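Long-range contact in 2-amino-4-hydroxy-6-hydroxymethyldihydropteridine pyrophosphokinase (Haemophilus influenzae, PDB 1CBK), which probably catalyses the transfer of pyrophosphate from ATP to 6-hydroxymethyl-7,8-dihydropterin, a step in folate biosynthesis: residues Thr32-Thr37 with Ala59-Glu64. Numbering follows the deposited sequence.
Sequences THLVTT and AKIETE
The carbonyl oxygen of Lys60 is gripped by two successive amides of the facing strand: Val35 N at 2.8 Å, tilted 19° from the carbonyl plane, and Thr36 N in a weak bond at 3.5 Å. Two residues facing one make a classic beta bulge, and backbone angles in the helical region at Val35 admit the extra residue. Beyond it the antiparallel pairing resumes, with Lys60 N giving a nearly straight bond to Thr36 O; at the other end His33 and Glu62 exchange a pair.

The bulge turns the beta-branched Val35 toward the partner strand, where its CG2 lies 3.5 Å from both CG and CD of Glu62, a methyl against methylene and carboxylate carbon alike. OE1 of Glu62 comes to the edge of the His33 ring near CD2, with ring and carboxylate planes 58° apart. Lys60, extended throughout, passes its aliphatic chain across Thr36 CG2. On the opposite face Leu34 CD1 reaches Ala59 CB (3.8 Å) and Ile61 CG2; the small alanine suits a buried place touching both leucine and helix 15-27. Thr32 and Thr63, beta-branched as suits a strand, lie side by side with OG1 atoms 2.9 Å apart; their hydroxyls also bond nearby backbone, Ser30 O and Leu65 N respectively.

Strand 2-10 flanks 59-63, helix 15-27 packs on the Leu34, Thr37, Ala59 and Ile61 face, and Ile131 of helix 122-131 meets Thr36 and Lys60 on the other.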
ATOM      1  N   THR A  32     -11.409  27.074  -4.115  1.00 12.37           N
ATOM      2  CA  THR A  32     -11.328  25.955  -3.191  1.00  8.39           C
ATOM      3  C   THR A  32     -11.702  26.469  -1.815  1.00  8.97           C
ATOM      4  O   THR A  32     -11.398  27.606  -1.466  1.00 11.68           O
ATOM      5  CB  THR A  32      -9.899  25.387  -3.184  1.00  8.42           C
ATOM      6  OG1 THR A  32      -9.491  25.112  -4.533  1.00  7.47           O
ATOM      7  CG2 THR A  32      -9.801  24.115  -2.332  1.00  6.87           C
ATOM      8  N   HIS A  33     -12.447  25.655  -1.077  1.00  8.07           N
ATOM      9  CA  HIS A  33     -12.884  25.986   0.272  1.00  6.87           C
ATOM     10  C   HIS A  33     -12.529  24.801   1.166  1.00  7.43           C
ATOM     11  O   HIS A  33     -12.906  23.673   0.850  1.00  8.36           O
ATOM     12  CB  HIS A  33     -14.407  26.202   0.309  1.00  5.22           C
ATOM     13  CG  HIS A  33     -14.961  26.354   1.696  1.00  9.12           C
ATOM     14  ND1 HIS A  33     -14.471  27.284   2.595  1.00  7.90           N
ATOM     15  CD2 HIS A  33     -15.906  25.650   2.365  1.00  9.86           C
ATOM     16  CE1 HIS A  33     -15.083  27.142   3.756  1.00  5.33           C
ATOM     17  NE2 HIS A  33     -15.957  26.154   3.647  1.00 11.16           N
ATOM     18  N   LEU A  34     -11.774  25.054   2.230  1.00  7.11           N
ATOM     19  CA  LEU A  34     -11.410  24.014   3.191  1.00  8.33           C
ATOM     20  C   LEU A  34     -12.610  23.851   4.099  1.00  9.77           C
ATOM     21  O   LEU A  34     -12.949  24.765   4.854  1.00 10.46           O
ATOM     22  CB  LEU A  34     -10.181  24.435   4.022  1.00  8.42           C
ATOM     23  CG  LEU A  34      -9.716  23.524   5.175  1.00  8.04           C
ATOM     24  CD1 LEU A  34      -9.348  22.165   4.592  1.00  5.90           C
ATOM     25  CD2 LEU A  34      -8.492  24.132   5.883  1.00  6.70           C
ATOM     26  N   VAL A  35     -13.269  22.697   4.025  1.00 10.72           N
ATOM     27  CA  VAL A  35     -14.462  22.474   4.837  1.00  9.45           C
ATOM     28  C   VAL A  35     -14.191  22.079   6.277  1.00  9.82           C
ATOM     29  O   VAL A  35     -14.776  22.637   7.200  1.00  9.81           O
ATOM     30  CB  VAL A  35     -15.402  21.438   4.189  1.00  8.14           C
ATOM     31  CG1 VAL A  35     -16.648  21.260   5.039  1.00  9.81           C
ATOM     32  CG2 VAL A  35     -15.768  21.877   2.804  1.00  7.93           C
ATOM     33  N   THR A  36     -13.352  21.072   6.472  1.00 11.66           N
ATOM     34  CA  THR A  36     -13.048  20.611   7.815  1.00  9.89           C
ATOM     35  C   THR A  36     -11.759  19.802   7.717  1.00  8.77           C
ATOM     36  O   THR A  36     -11.357  19.407   6.622  1.00  8.68           O
ATOM     37  CB  THR A  36     -14.232  19.745   8.386  1.00 12.28           C
ATOM     38  OG1 THR A  36     -14.020  19.473   9.779  1.00 16.75           O
ATOM     39  CG2 THR A  36     -14.369  18.437   7.635  1.00  7.53           C
ATOM     40  N   THR A  37     -11.114  19.599   8.863  1.00  9.30           N
ATOM     41  CA  THR A  37      -9.875  18.853   8.982  1.00  9.65           C
ATOM     42  C   THR A  37     -10.041  17.947  10.205  1.00  8.56           C
ATOM     43  O   THR A  37     -10.610  18.359  11.220  1.00  7.93           O
ATOM     44  CB  THR A  37      -8.662  19.800   9.229  1.00 13.18           C
ATOM     45  OG1 THR A  37      -8.619  20.798   8.201  1.00 13.74           O
ATOM     46  CG2 THR A  37      -7.341  19.006   9.233  1.00 10.68           C
ATOM     47  N   ALA A  59      -7.888  16.294   5.296  1.00  4.93           N
ATOM     48  CA  ALA A  59      -8.679  17.511   5.123  1.00  7.77           C
ATOM     49  C   ALA A  59      -9.752  17.310   4.048  1.00  7.07           C
ATOM     50  O   ALA A  59      -9.538  16.590   3.060  1.00  8.57           O
ATOM     51  CB  ALA A  59      -7.756  18.682   4.733  1.00  6.94           C
ATOM     52  N   LYS A  60     -10.900  17.941   4.244  1.00  5.61           N
ATOM     53  CA  LYS A  60     -12.000  17.854   3.293  1.00  6.54           C
ATOM     54  C   LYS A  60     -12.131  19.201   2.623  1.00  6.68           C
ATOM     55  O   LYS A  60     -12.193  20.235   3.313  1.00  7.58           O
ATOM     56  CB  LYS A  60     -13.302  17.526   4.031  1.00  8.14           C
ATOM     57  CG  LYS A  60     -14.564  17.481   3.155  1.00 11.22           C
ATOM     58  CD  LYS A  60     -15.822  17.254   4.029  1.00  6.94           C
ATOM     59  CE  LYS A  60     -17.082  17.273   3.197  1.00  8.74           C
ATOM     60  NZ  LYS A  60     -18.297  16.950   4.014  1.00 10.15           N
ATOM     61  N   ILE A  61     -12.139  19.215   1.292  1.00  6.50           N
ATOM     62  CA  ILE A  61     -12.278  20.475   0.555  1.00  8.37           C
ATOM     63  C   ILE A  61     -13.383  20.385  -0.501  1.00 11.62           C
ATOM     64  O   ILE A  61     -13.773  19.289  -0.890  1.00 10.40           O
ATOM     65  CB  ILE A  61     -10.969  20.909  -0.196  1.00  8.17           C
ATOM     66  CG1 ILE A  61     -10.560  19.859  -1.234  1.00  5.78           C
ATOM     67  CG2 ILE A  61      -9.828  21.252   0.791  1.00  7.20           C
ATOM     68  CD1 ILE A  61      -9.462  20.347  -2.176  1.00  2.00           C
ATOM     69  N   GLU A  62     -13.871  21.552  -0.949  1.00 11.85           N
ATOM     70  CA  GLU A  62     -14.887  21.682  -2.002  1.00 10.79           C
ATOM     71  C   GLU A  62     -14.129  22.527  -2.988  1.00 11.84           C
ATOM     72  O   GLU A  62     -13.677  23.625  -2.646  1.00 12.01           O
ATOM     73  CB  GLU A  62     -16.117  22.423  -1.487  1.00  9.72           C
ATOM     74  CG  GLU A  62     -16.908  21.588  -0.464  1.00 18.47           C
ATOM     75  CD  GLU A  62     -18.081  22.322   0.228  1.00 26.38           C
ATOM     76  OE1 GLU A  62     -18.235  23.564   0.077  1.00 28.85           O
ATOM     77  OE2 GLU A  62     -18.847  21.625   0.939  1.00 26.59           O
ATOM     78  N   THR A  63     -13.890  21.996  -4.179  1.00 10.52           N
ATOM     79  CA  THR A  63     -13.121  22.717  -5.163  1.00  9.47           C
ATOM     80  C   THR A  63     -13.692  22.636  -6.570  1.00 13.85           C
ATOM     81  O   THR A  63     -14.460  21.714  -6.912  1.00 13.24           O
ATOM     82  CB  THR A  63     -11.646  22.195  -5.168  1.00  7.37           C
ATOM     83  OG1 THR A  63     -10.827  23.025  -5.997  1.00 11.66           O
ATOM     84  CG2 THR A  63     -11.566  20.777  -5.696  1.00  5.19           C
ATOM     85  N   GLU A  64     -13.299  23.607  -7.386  1.00 13.81           N
ATOM     86  CA  GLU A  64     -13.697  23.657  -8.781  1.00 13.59           C
ATOM     87  C   GLU A  64     -12.457  23.417  -9.627  1.00 13.60           C
ATOM     88  O   GLU A  64     -12.531  23.432 -10.857  1.00 15.34           O
ATOM     89  CB  GLU A  64     -14.382  24.978  -9.119  1.00 15.61           C
ATOM     90  CG  GLU A  64     -15.686  25.151  -8.317  1.00 25.81           C
ATOM     91  CD  GLU A  64     -16.572  26.291  -8.811  1.00 30.92           C
ATOM     92  OE1 GLU A  64     -16.149  27.044  -9.719  1.00 38.04           O
ATOM     93  OE2 GLU A  64     -17.701  26.427  -8.296  1.00 33.43           O
TER